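Local coordinates for hypothetical protein (Nostoc punctiforme, PDB 2INB), which probably takes part, as an XisH protein alongside XisF and XisI, in the site-specific recombination that rearranges cyanobacterial nitrogen-fixation genes, at residues I14-D19 / I56-K61; K61-R66 / K106-L111. All coordinates share one frame; numbering follows the deposited sequence. Where two conformers were deposited one is given.

Contact 1 (I14-D19 / I56-K61); sequences IALEKD and IAVEVK
Leu16 extends from helix 7-18 toward strand 54-60 and divides its two methyl groups between two of the strand's residues. One branch tip, Leu16 CD2, lies 3.8 Å from Ile56 CD1; the other, Leu16 CD1, makes a looser approach of 4.3 Å to Val58 CG2. A forked side chain suits this place, because a single residue can span two strand positions that face the helix in common. Leu16 contributes about half of the buried surface, and the two strand residues supply roughly equal shares of the rest. Ile56 and Leu16 run past one another in opposite senses and meet at their terminal methyls. In Ile56, CG1 sits between the backbone N and the carbonyl carbon (chi1 65°) and the chain then extends, which carries CD1 away from the sheet toward the leucine. Val58 is beta-branched, a type that suits an extended strand, and offers CG2 to the leucine. All three residues are buried, and the contact is purely apolar. Around it, Trp21 packs on both Leu16 and Ile56, while Tyr97 and Trp138 also touch Ile56 and Ala99 lies against Val58. Strand 54-60 runs between strands 47-51 and 94-101. Ile56 and Val58 point to the face of the mixed sheet that helix 7-18 packs on, while Ala57 and Glu59 point to the other face and touch helix 69-88.

Contact 2 (K61-R66 / K106-L111); sequences KSFLER and KTFFQL
Phe63 and Phe109 meet in an offset edge-to-face pair, with the edge of Phe109 directed at a face of Phe63. Their planes stand at 82° and their centroids are 5.5 Å apart. The closest approach joins Phe63 CZ to Phe109 CZ at 3.8 Å, while Phe109 CE2 lies over the Phe63 face. Phe108 adds a looser, oblique touch, its CE2 being 4.3 Å from Phe63 CE2. Phe108 also packs on its neighbour, with CD2 3.7 Å above the centre of the Phe109 ring. Phe109 CG lies anti to the carbonyl carbon (chi1 -72°), and from there the ring end comes nearer to Phe63 than the first bond of the side chain points. The 3-10 segment 108-110 carries both rings, with Val100 and Thr104 touching Phe63 and Phe109, and Pro114 of helix 112-120 touching Phe108 and Phe109. Across the contact, Phe63 has left-handed backbone angles within a tight loop. Glu65 OE2 accepts a nearly straight bond from Ser62 N at 2.8 Å, met on its syn side, and Ser62 OG accepts from Leu64 N at 3.1 Å, forming an ST turn around Phe63. The contact is wholly apolar between the segments, with one edge-to-face pair and one oblique touch, while the polar groups shape the loop that presents Phe63.

The two contacts follow one another along the chain, sharing Lys61, and their centres lie about 17 Å apart. Contact 1 belongs to the core, where aliphatic branches join a helix to the middle of the sheet; contact 2 lies farther out, where aromatic rings join a loop to a short 3-10 segment between two helices, one of its three touching residues being partly exposed. Strand 94-101 serves both, through Tyr97 and Ala99 in contact 1 and Val100 in contact 2. Glu59, Val60 and Lys61 read as the E-x-K of the PDDEXK clan, though a catalytic role here is not established; Lys61 is salt-bridged to Glu72, and the loop of contact 2 begins at this lysine.

Contact 1 (I14-D19 / I56-K61)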
loop_
_atom_site.group_PDB
_atom_site.type_symbol
_atom_site.label_atom_id
_atom_site.label_comp_id
_atom_site.label_asym_id
_atom_site.label_seq_id
_atom_site.Cartn_x
_atom_site.Cartn_y
_atom_site.Cartn_z
ATOM N N ILE A 14 14.207 4.904 -20.865
ATOM C CA ILE A 14 14.311 5.505 -22.211
ATOM C C ILE A 14 13.402 6.733 -22.309
ATOM O O ILE A 14 13.809 7.776 -22.831
ATOM C CB ILE A 14 14.039 4.452 -23.339
ATOM C CG1 ILE A 14 15.087 3.330 -23.284
ATOM C CG2 ILE A 14 14.045 5.120 -24.697
ATOM C CD1 ILE A 14 14.648 2.027 -23.930
ATOM N N ALA A 15 12.172 6.632 -21.804
ATOM C CA ALA A 15 11.281 7.803 -21.833
ATOM C C ALA A 15 11.908 8.976 -21.077
ATOM O O ALA A 15 11.867 10.093 -21.563
ATOM C CB ALA A 15 9.892 7.466 -21.279
ATOM N N LEU A 16 12.470 8.710 -19.885
ATOM C CA LEU A 16 13.162 9.739 -19.119
ATOM C C LEU A 16 14.354 10.333 -19.897
ATOM O O LEU A 16 14.547 11.542 -19.976
ATOM C CB LEU A 16 13.616 9.157 -17.784
ATOM C CG LEU A 16 12.536 9.016 -16.712
ATOM C CD1 LEU A 16 13.094 8.086 -15.614
ATOM C CD2 LEU A 16 12.150 10.428 -16.104
ATOM N N GLU A 17 15.147 9.456 -20.506
ATOM C CA GLU A 17 16.325 9.875 -21.248
ATOM C C GLU A 17 15.946 10.765 -22.426
ATOM O O GLU A 17 16.613 11.772 -22.705
ATOM C CB GLU A 17 17.148 8.661 -21.650
ATOM C CG GLU A 17 17.835 8.078 -20.452
ATOM C CD GLU A 17 18.419 6.708 -20.676
ATOM O OE1 GLU A 17 18.117 6.058 -21.673
ATOM O OE2 GLU A 17 19.217 6.293 -19.812
ATOM N N LYS A 18 14.870 10.423 -23.093
ATOM C CA LYS A 18 14.415 11.240 -24.226
ATOM C C LYS A 18 14.066 12.660 -23.804
ATOM O O LYS A 18 14.165 13.582 -24.614
ATOM C CB LYS A 18 13.202 10.637 -24.923
ATOM C CG LYS A 18 13.508 9.393 -25.701
ATOM C CD LYS A 18 12.250 8.779 -26.280
ATOM C CE LYS A 18 12.538 7.591 -27.152
ATOM N NZ LYS A 18 11.244 6.976 -27.631
ATOM N N ASP A 19 13.616 12.838 -22.559
ATOM C CA ASP A 19 13.224 14.146 -22.008
ATOM C C ASP A 19 14.450 14.810 -21.306
ATOM O O ASP A 19 14.287 15.774 -20.570
ATOM C CB ASP A 19 12.036 14.013 -21.036
ATOM C CG ASP A 19 10.644 14.079 -21.738
ATOM O OD1 ASP A 19 10.575 13.843 -22.965
ATOM O OD2 ASP A 19 9.688 14.368 -20.997
ATOM N N ILE A 56 14.595 13.431 -8.979
ATOM C CA ILE A 56 13.382 12.641 -8.818
ATOM C C ILE A 56 13.694 11.169 -8.542
ATOM O O ILE A 56 14.827 10.674 -8.769
ATOM C CB ILE A 56 12.458 12.711 -10.086
ATOM C CG1 ILE A 56 13.161 12.055 -11.299
ATOM C CG2 ILE A 56 12.115 14.194 -10.413
ATOM C CD1 ILE A 56 12.278 12.014 -12.609
ATOM N N ALA A 57 12.663 10.470 -8.064
ATOM C CA ALA A 57 12.679 9.018 -7.942
ATOM C C ALA A 57 11.417 8.504 -8.582
ATOM O O ALA A 57 10.387 9.142 -8.489
ATOM C CB ALA A 57 12.722 8.548 -6.440
ATOM N N VAL A 58 11.542 7.370 -9.261
ATOM C CA VAL A 58 10.407 6.814 -10.026
ATOM C C VAL A 58 10.161 5.358 -9.671
ATOM O O VAL A 58 11.035 4.516 -9.855
ATOM C CB VAL A 58 10.601 6.973 -11.580
ATOM C CG1 VAL A 58 9.310 6.465 -12.301
ATOM C CG2 VAL A 58 10.908 8.445 -11.937
ATOM N N GLU A 59 8.948 5.095 -9.169
ATOM C CA GLU A 59 8.429 3.745 -8.887
ATOM C C GLU A 59 7.719 3.267 -10.136
ATOM O O GLU A 59 6.659 3.808 -10.482
ATOM C CB GLU A 59 7.444 3.861 -7.695
ATOM C CG GLU A 59 6.640 2.631 -7.458
ATOM C CD GLU A 59 5.570 2.799 -6.397
ATOM O OE1 GLU A 59 5.596 3.833 -5.691
ATOM O OE2 GLU A 59 4.687 1.871 -6.320
ATOM N N VAL A 60 8.308 2.310 -10.839
ATOM C CA VAL A 60 7.757 1.853 -12.135
ATOM C C VAL A 60 6.809 0.712 -11.924
ATOM O O VAL A 60 7.185 -0.307 -11.338
ATOM C CB VAL A 60 8.855 1.432 -13.100
ATOM C CG1 VAL A 60 8.200 0.969 -14.418
ATOM C CG2 VAL A 60 9.809 2.615 -13.350
ATOM N N LYS A 61 5.595 0.859 -12.467
ATOM C CA LYS A 61 4.580 -0.211 -12.500
ATOM C C LYS A 61 4.097 -0.410 -13.947
ATOM O O LYS A 61 4.047 0.567 -14.757
ATOM C CB LYS A 61 3.418 0.118 -11.557
ATOM C CG LYS A 61 3.875 0.210 -10.096
ATOM C CD LYS A 61 4.310 -1.160 -9.590
ATOM C CE LYS A 61 4.667 -1.170 -8.136
ATOM N NZ LYS A 61 4.974 -2.560 -7.641
#

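Contact 2 (K61-R66 / K106-L111)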
loop_
_atom_site.group_PDB
_atom_site.type_symbol
_atom_site.label_atom_id
_atom_site.label_comp_id
_atom_site.label_asym_id
_atom_site.label_seq_id
_atom_site.Cartn_x
_atom_site.Cartn_y
_atom_site.Cartn_z
ATOM N N LYS A 61 5.595 0.859 -12.467
ATOM C CA LYS A 61 4.580 -0.211 -12.500
ATOM C C LYS A 61 4.097 -0.410 -13.947
ATOM O O LYS A 61 4.047 0.567 -14.757
ATOM C CB LYS A 61 3.418 0.118 -11.557
ATOM C CG LYS A 61 3.875 0.210 -10.096
ATOM C CD LYS A 61 4.310 -1.160 -9.590
ATOM C CE LYS A 61 4.667 -1.170 -8.136
ATOM N NZ LYS A 61 4.974 -2.560 -7.641
ATOM N N SER A 62 3.864 -1.665 -14.307
ATOM C CA SER A 62 3.330 -1.998 -15.607
ATOM C C SER A 62 1.832 -2.258 -15.544
ATOM O O SER A 62 1.140 -2.198 -16.566
ATOM C CB SER A 62 4.008 -3.252 -16.117
ATOM O OG SER A 62 3.644 -4.331 -15.280
ATOM N N PHE A 63 1.352 -2.585 -14.340
ATOM C CA PHE A 63 -0.029 -3.003 -14.099
ATOM C C PHE A 63 -0.376 -4.267 -14.891
ATOM O O PHE A 63 -1.519 -4.470 -15.296
ATOM C CB PHE A 63 -1.024 -1.826 -14.253
ATOM C CG PHE A 63 -1.125 -0.978 -13.011
ATOM C CD1 PHE A 63 -0.138 -0.053 -12.738
ATOM C CD2 PHE A 63 -2.158 -1.173 -12.078
ATOM C CE1 PHE A 63 -0.163 0.722 -11.563
ATOM C CE2 PHE A 63 -2.199 -0.415 -10.914
ATOM C CZ PHE A 63 -1.209 0.516 -10.651
ATOM N N LEU A 64 0.640 -5.109 -15.078
ATOM C CA LEU A 64 0.496 -6.505 -15.490
ATOM C C LEU A 64 1.088 -7.429 -14.385
ATOM O O LEU A 64 1.164 -8.647 -14.564
ATOM C CB LEU A 64 1.252 -6.720 -16.791
ATOM C CG LEU A 64 0.798 -5.874 -17.995
ATOM N N GLU A 65 1.482 -6.838 -13.241
ATOM C CA GLU A 65 2.231 -7.551 -12.162
ATOM C C GLU A 65 1.418 -8.612 -11.442
ATOM O O GLU A 65 1.958 -9.624 -10.944
ATOM C CB GLU A 65 2.712 -6.575 -11.069
ATOM C CG GLU A 65 3.892 -5.687 -11.462
ATOM C CD GLU A 65 3.483 -4.334 -12.015
ATOM O OE1 GLU A 65 2.259 -4.052 -12.136
ATOM O OE2 GLU A 65 4.412 -3.558 -12.340
ATOM N N ARG A 66 0.126 -8.343 -11.311
ATOM C CA ARG A 66 -0.741 -9.269 -10.634
ATOM C C ARG A 66 -1.870 -9.689 -11.532
ATOM O O ARG A 66 -1.939 -9.396 -12.739
ATOM C CB ARG A 66 -1.306 -8.674 -9.325
ATOM C CG ARG A 66 -0.243 -8.170 -8.346
ATOM C CD ARG A 66 -0.770 -8.025 -6.925
ATOM N N LYS A 106 -5.609 5.734 -18.746
ATOM C CA LYS A 106 -6.845 6.100 -19.432
ATOM C C LYS A 106 -8.015 5.200 -19.057
ATOM O O LYS A 106 -9.172 5.495 -19.425
ATOM C CB LYS A 106 -6.665 6.032 -20.946
ATOM C CG LYS A 106 -5.780 7.121 -21.515
ATOM C CD LYS A 106 -5.568 6.917 -23.046
ATOM C CE LYS A 106 -6.831 7.221 -23.854
ATOM N N THR A 107 -7.738 4.063 -18.410
ATOM C CA THR A 107 -8.804 3.107 -18.056
ATOM C C THR A 107 -8.965 3.049 -16.550
ATOM O O THR A 107 -9.792 3.771 -15.980
ATOM C CB THR A 107 -8.501 1.698 -18.632
ATOM O OG1 THR A 107 -7.195 1.266 -18.237
ATOM C CG2 THR A 107 -8.576 1.722 -20.188
ATOM N N PHE A 108 -8.110 2.263 -15.877
ATOM C CA PHE A 108 -8.199 2.113 -14.407
ATOM C C PHE A 108 -8.190 3.438 -13.644
ATOM O O PHE A 108 -9.035 3.668 -12.776
ATOM C CB PHE A 108 -7.067 1.215 -13.902
ATOM C CG PHE A 108 -7.056 1.000 -12.414
ATOM C CD1 PHE A 108 -8.023 0.179 -11.827
ATOM C CD2 PHE A 108 -6.079 1.540 -11.609
ATOM C CE1 PHE A 108 -8.015 -0.061 -10.488
ATOM C CE2 PHE A 108 -6.095 1.310 -10.255
ATOM C CZ PHE A 108 -7.091 0.495 -9.707
ATOM N N PHE A 109 -7.242 4.327 -13.981
ATOM C CA PHE A 109 -7.113 5.594 -13.258
ATOM C C PHE A 109 -8.177 6.623 -13.632
ATOM O O PHE A 109 -8.220 7.682 -13.014
ATOM C CB PHE A 109 -5.668 6.174 -13.324
ATOM C CG PHE A 109 -4.698 5.405 -12.489
ATOM C CD1 PHE A 109 -4.766 5.496 -11.110
ATOM C CD2 PHE A 109 -3.851 4.471 -13.052
ATOM C CE1 PHE A 109 -3.926 4.744 -10.313
ATOM C CE2 PHE A 109 -2.987 3.684 -12.230
ATOM C CZ PHE A 109 -3.071 3.836 -10.863
ATOM N N GLN A 110 -9.054 6.321 -14.580
ATOM C CA GLN A 110 -10.233 7.159 -14.794
ATOM C C GLN A 110 -11.471 6.689 -14.029
ATOM O O GLN A 110 -12.514 7.368 -14.033
ATOM C CB GLN A 110 -10.552 7.273 -16.294
ATOM C CG GLN A 110 -9.400 7.921 -17.094
ATOM C CD GLN A 110 -8.878 9.193 -16.432
ATOM O OE1 GLN A 110 -9.667 10.088 -16.074
ATOM N NE2 GLN A 110 -7.565 9.270 -16.213
ATOM N N LEU A 111 -11.387 5.529 -13.389
ATOM C CA LEU A 111 -12.439 5.080 -12.478
ATOM C C LEU A 111 -12.444 5.971 -11.227
ATOM O O LEU A 111 -11.410 6.463 -10.795
ATOM C CB LEU A 111 -12.267 3.605 -12.088
ATOM C CG LEU A 111 -12.344 2.622 -13.286
ATOM C CD1 LEU A 111 -12.012 1.216 -12.806
ATOM C CD2 LEU A 111 -13.727 2.638 -13.970
#